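Local coordinates for beta-lactamase-related domain-containing protein (PDB 5TGF), which is probably a serine hydrolase of the beta-lactamase family and has a calcium-binding site, at residues A[53-65]-A[284-296]. Residues are numbered along the deposited sequence; the frame is centred on the assembly and turned at random.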
# COMPACT_ATOMS: atom_id res chain seq x y z
N LYS A 53 11.86 13.19 -3.76
CA LYS A 53 11.16 12.58 -2.66
C LYS A 53 9.73 13.10 -2.57
O LYS A 53 9.49 14.31 -2.69
CB LYS A 53 11.90 12.84 -1.34
CG LYS A 53 13.16 12.03 -1.22
CD LYS A 53 13.92 12.38 0.05
CE LYS A 53 13.30 11.71 1.26
NZ LYS A 53 13.86 12.27 2.51
N VAL A 54 8.78 12.18 -2.39
CA VAL A 54 7.37 12.52 -2.36
C VAL A 54 6.71 11.75 -1.21
O VAL A 54 6.98 10.55 -1.01
CB VAL A 54 6.66 12.15 -3.69
CG1 VAL A 54 5.21 12.60 -3.64
CG2 VAL A 54 7.34 12.77 -4.89
N TYR A 55 5.83 12.43 -0.49
CA TYR A 55 4.93 11.75 0.46
C TYR A 55 3.79 11.06 -0.29
O TYR A 55 2.98 11.73 -0.93
CB TYR A 55 4.36 12.75 1.45
CG TYR A 55 5.40 13.21 2.43
CD1 TYR A 55 5.76 12.39 3.49
CD2 TYR A 55 6.08 14.42 2.26
CE1 TYR A 55 6.80 12.74 4.35
CE2 TYR A 55 7.11 14.80 3.14
CZ TYR A 55 7.48 13.93 4.14
OH TYR A 55 8.46 14.26 5.05
N VAL A 56 3.79 9.74 -0.29
CA VAL A 56 2.90 8.96 -1.21
C VAL A 56 1.70 8.33 -0.51
O VAL A 56 0.89 7.57 -1.12
CB VAL A 56 3.67 7.85 -1.94
CG1 VAL A 56 4.73 8.48 -2.83
CG2 VAL A 56 4.28 6.85 -0.98
N ALA A 57 1.53 8.66 0.77
CA ALA A 57 0.34 8.23 1.52
C ALA A 57 0.12 6.73 1.45
O ALA A 57 1.06 5.98 1.72
CB ALA A 57 -0.86 9.02 1.03
N SER A 58 -1.05 6.26 1.02
CA SER A 58 -1.36 4.83 1.09
C SER A 58 -0.55 3.96 0.17
O SER A 58 -0.62 2.74 0.31
CB SER A 58 -2.83 4.56 0.85
OG SER A 58 -3.58 5.17 1.88
N ALA A 59 0.24 4.53 -0.73
CA ALA A 59 1.20 3.70 -1.46
C ALA A 59 2.14 2.96 -0.53
O ALA A 59 2.63 1.87 -0.86
CB ALA A 59 1.94 4.48 -2.53
N GLY A 60 2.36 3.51 0.66
CA GLY A 60 3.15 2.84 1.68
C GLY A 60 2.54 1.63 2.37
O GLY A 60 3.28 0.88 3.01
N LYS A 61 1.23 1.39 2.24
CA LYS A 61 0.61 0.22 2.89
C LYS A 61 1.24 -1.07 2.38
O LYS A 61 1.47 -1.99 3.15
CB LYS A 61 -0.91 0.20 2.72
CG LYS A 61 -1.65 1.19 3.60
CD LYS A 61 -3.18 1.05 3.47
CE LYS A 61 -3.94 1.94 4.44
NZ LYS A 61 -3.89 3.39 4.15
N TRP A 62 1.52 -1.11 1.08
CA TRP A 62 2.14 -2.28 0.44
C TRP A 62 3.51 -2.54 1.04
O TRP A 62 3.85 -3.66 1.38
CB TRP A 62 2.24 -2.06 -1.06
CG TRP A 62 2.36 -3.32 -1.91
CD1 TRP A 62 2.64 -4.62 -1.49
CD2 TRP A 62 2.17 -3.39 -3.31
NE1 TRP A 62 2.60 -5.48 -2.56
CE2 TRP A 62 2.34 -4.75 -3.70
CE3 TRP A 62 1.86 -2.44 -4.28
CZ2 TRP A 62 2.22 -5.17 -5.02
CZ3 TRP A 62 1.69 -2.85 -5.58
CH2 TRP A 62 1.86 -4.22 -5.94
N VAL A 63 4.31 -1.49 1.12
CA VAL A 63 5.66 -1.56 1.72
C VAL A 63 5.59 -1.92 3.20
O VAL A 63 6.37 -2.74 3.68
CB VAL A 63 6.44 -0.25 1.50
CG1 VAL A 63 7.84 -0.36 2.12
CG2 VAL A 63 6.50 0.10 0.02
N ALA A 64 4.65 -1.36 3.93
CA ALA A 64 4.55 -1.67 5.37
C ALA A 64 4.14 -3.12 5.63
O ALA A 64 4.70 -3.79 6.52
CB ALA A 64 3.58 -0.71 6.04
N ALA A 65 3.22 -3.64 4.83
CA ALA A 65 2.88 -5.06 4.89
C ALA A 65 4.12 -5.95 4.59
O ALA A 65 4.30 -7.00 5.23
CB ALA A 65 1.77 -5.38 3.90
N ILE A 284 -2.59 -6.14 -8.91
CA ILE A 284 -2.52 -5.72 -7.52
C ILE A 284 -1.92 -4.28 -7.47
O ILE A 284 -1.05 -3.89 -8.28
CB ILE A 284 -1.60 -6.69 -6.75
CG1 ILE A 284 -2.26 -8.09 -6.66
CG2 ILE A 284 -1.31 -6.19 -5.33
CD1 ILE A 284 -1.24 -9.18 -6.50
N SER A 285 -2.41 -3.47 -6.53
CA SER A 285 -1.98 -2.09 -6.40
C SER A 285 -2.09 -1.59 -4.98
O SER A 285 -2.67 -2.26 -4.10
CB SER A 285 -2.86 -1.22 -7.28
OG SER A 285 -4.11 -1.06 -6.62
N SER A 286 -1.51 -0.41 -4.75
CA SER A 286 -1.67 0.32 -3.48
C SER A 286 -1.74 1.86 -3.73
O SER A 286 -0.80 2.59 -3.42
CB SER A 286 -0.55 -0.04 -2.52
OG SER A 286 -0.88 0.31 -1.16
N PRO A 287 -2.86 2.36 -4.31
CA PRO A 287 -2.92 3.77 -4.64
C PRO A 287 -2.98 4.65 -3.41
O PRO A 287 -3.55 4.25 -2.41
CB PRO A 287 -4.23 3.92 -5.43
CG PRO A 287 -4.67 2.53 -5.71
CD PRO A 287 -4.13 1.68 -4.60
N GLY A 288 -2.42 5.85 -3.49
CA GLY A 288 -2.59 6.86 -2.45
C GLY A 288 -3.54 7.94 -2.92
O GLY A 288 -3.69 8.14 -4.11
N TRP A 289 -4.12 8.67 -1.98
CA TRP A 289 -5.16 9.65 -2.30
C TRP A 289 -4.64 10.75 -3.24
O TRP A 289 -5.43 11.36 -3.96
CB TRP A 289 -5.76 10.28 -1.04
CG TRP A 289 -4.79 11.14 -0.24
CD1 TRP A 289 -3.98 10.71 0.77
CD2 TRP A 289 -4.55 12.55 -0.35
NE1 TRP A 289 -3.22 11.72 1.25
CE2 TRP A 289 -3.57 12.88 0.62
CE3 TRP A 289 -5.03 13.57 -1.17
CZ2 TRP A 289 -3.06 14.16 0.77
CZ3 TRP A 289 -4.54 14.88 -1.00
CH2 TRP A 289 -3.57 15.15 -0.04
N ALA A 290 -3.34 11.07 -3.14
CA ALA A 290 -2.75 12.22 -3.82
C ALA A 290 -2.12 11.88 -5.17
O ALA A 290 -1.48 12.76 -5.80
CB ALA A 290 -1.72 12.92 -2.91
N GLY A 291 -2.32 10.66 -5.65
CA GLY A 291 -1.97 10.31 -7.02
C GLY A 291 -0.91 9.23 -7.23
O GLY A 291 -0.82 8.68 -8.31
N ALA A 292 -0.18 8.86 -6.18
CA ALA A 292 0.79 7.79 -6.30
C ALA A 292 0.06 6.47 -6.64
O ALA A 292 -0.94 6.11 -5.96
CB ALA A 292 1.59 7.63 -5.01
N TYR A 293 0.52 5.78 -7.66
CA TYR A 293 -0.12 4.54 -8.13
C TYR A 293 0.95 3.52 -8.52
O TYR A 293 1.50 3.58 -9.65
CB TYR A 293 -0.99 4.83 -9.32
CG TYR A 293 -1.75 3.60 -9.80
CD1 TYR A 293 -2.83 3.09 -9.06
CD2 TYR A 293 -1.46 3.01 -11.01
CE1 TYR A 293 -3.53 1.97 -9.51
CE2 TYR A 293 -2.15 1.91 -11.46
CZ TYR A 293 -3.19 1.39 -10.71
OH TYR A 293 -3.85 0.26 -11.18
N PRO A 294 1.23 2.58 -7.63
CA PRO A 294 2.02 1.44 -7.94
C PRO A 294 1.16 0.22 -8.32
O PRO A 294 0.14 -0.04 -7.68
CB PRO A 294 2.77 1.19 -6.64
CG PRO A 294 1.77 1.59 -5.57
CD PRO A 294 0.85 2.60 -6.20
N TRP A 295 1.59 -0.55 -9.31
CA TRP A 295 0.86 -1.76 -9.63
C TRP A 295 1.72 -2.85 -10.22
O TRP A 295 2.80 -2.60 -10.79
CB TRP A 295 -0.29 -1.45 -10.57
CG TRP A 295 0.07 -1.36 -12.02
CD1 TRP A 295 -0.22 -2.29 -12.98
CD2 TRP A 295 0.67 -0.25 -12.70
NE1 TRP A 295 0.26 -1.87 -14.20
CE2 TRP A 295 0.74 -0.60 -14.08
CE3 TRP A 295 1.13 1.01 -12.29
CZ2 TRP A 295 1.32 0.25 -15.05
CZ3 TRP A 295 1.71 1.86 -13.25
CH2 TRP A 295 1.77 1.48 -14.62
N ILE A 296 1.17 -4.06 -10.16
CA ILE A 296 1.70 -5.20 -10.89
C ILE A 296 0.53 -5.81 -11.66
O ILE A 296 -0.57 -5.99 -11.11
CB ILE A 296 2.28 -6.23 -9.93
CG1 ILE A 296 3.56 -5.70 -9.28
CG2 ILE A 296 2.53 -7.55 -10.62
CD1 ILE A 296 4.09 -6.64 -8.21
O HOH W 1 -0.65 9.48 -2.99
O HOH W 2 -4.17 7.51 0.64
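Trp-62 reaches across to the strand pair 284-285 and 293-296. Its CB lies 3.7 Å from Ser-286 CB. With CG anti to the backbone N (chi1 -158°), the ring swings off the helix so that CE3 meets the same Ser-286 CB. Farther out, CZ3 comes up edge-on to Pro-294 O at 3.8 Å, while CZ2 packs against Ile-284 CG2 at 3.7 Å and Ile-296 CD1. CH2, at the far corner, lies 3.7 Å from Ile-284 O and also touches Ile-284 CG2 and Ile-296 CG1 and CD1. A large flat residue suits this place because it reaches both strands at once; Met-237 and Leu-214 pack on it too.

Just before it in the chain, Ser-58 and Lys-61 make up an SxxK pattern at the helix start, consistent with the active-serine motif of beta-lactamases and penicillin-binding proteins, and Tyr-147 OH hydrogen-bonds to both side chains. The carbonyl O of Ser-58 accepts from Ser-286 OG (2.9 Å) and Lys-61 N, which approach from opposite faces of the carbonyl plane. Serine suits position 286, being small enough to sit against Trp-62 CB and CE3 yet able to donate from OG. Ala-59 CA makes a CA-H...O contact of 3.0 Å with Ser-286 O; its small methyl also fits against Ala-292. Water 2 joins Ser-58 OG to Trp-289 N (2.9 Å from the latter).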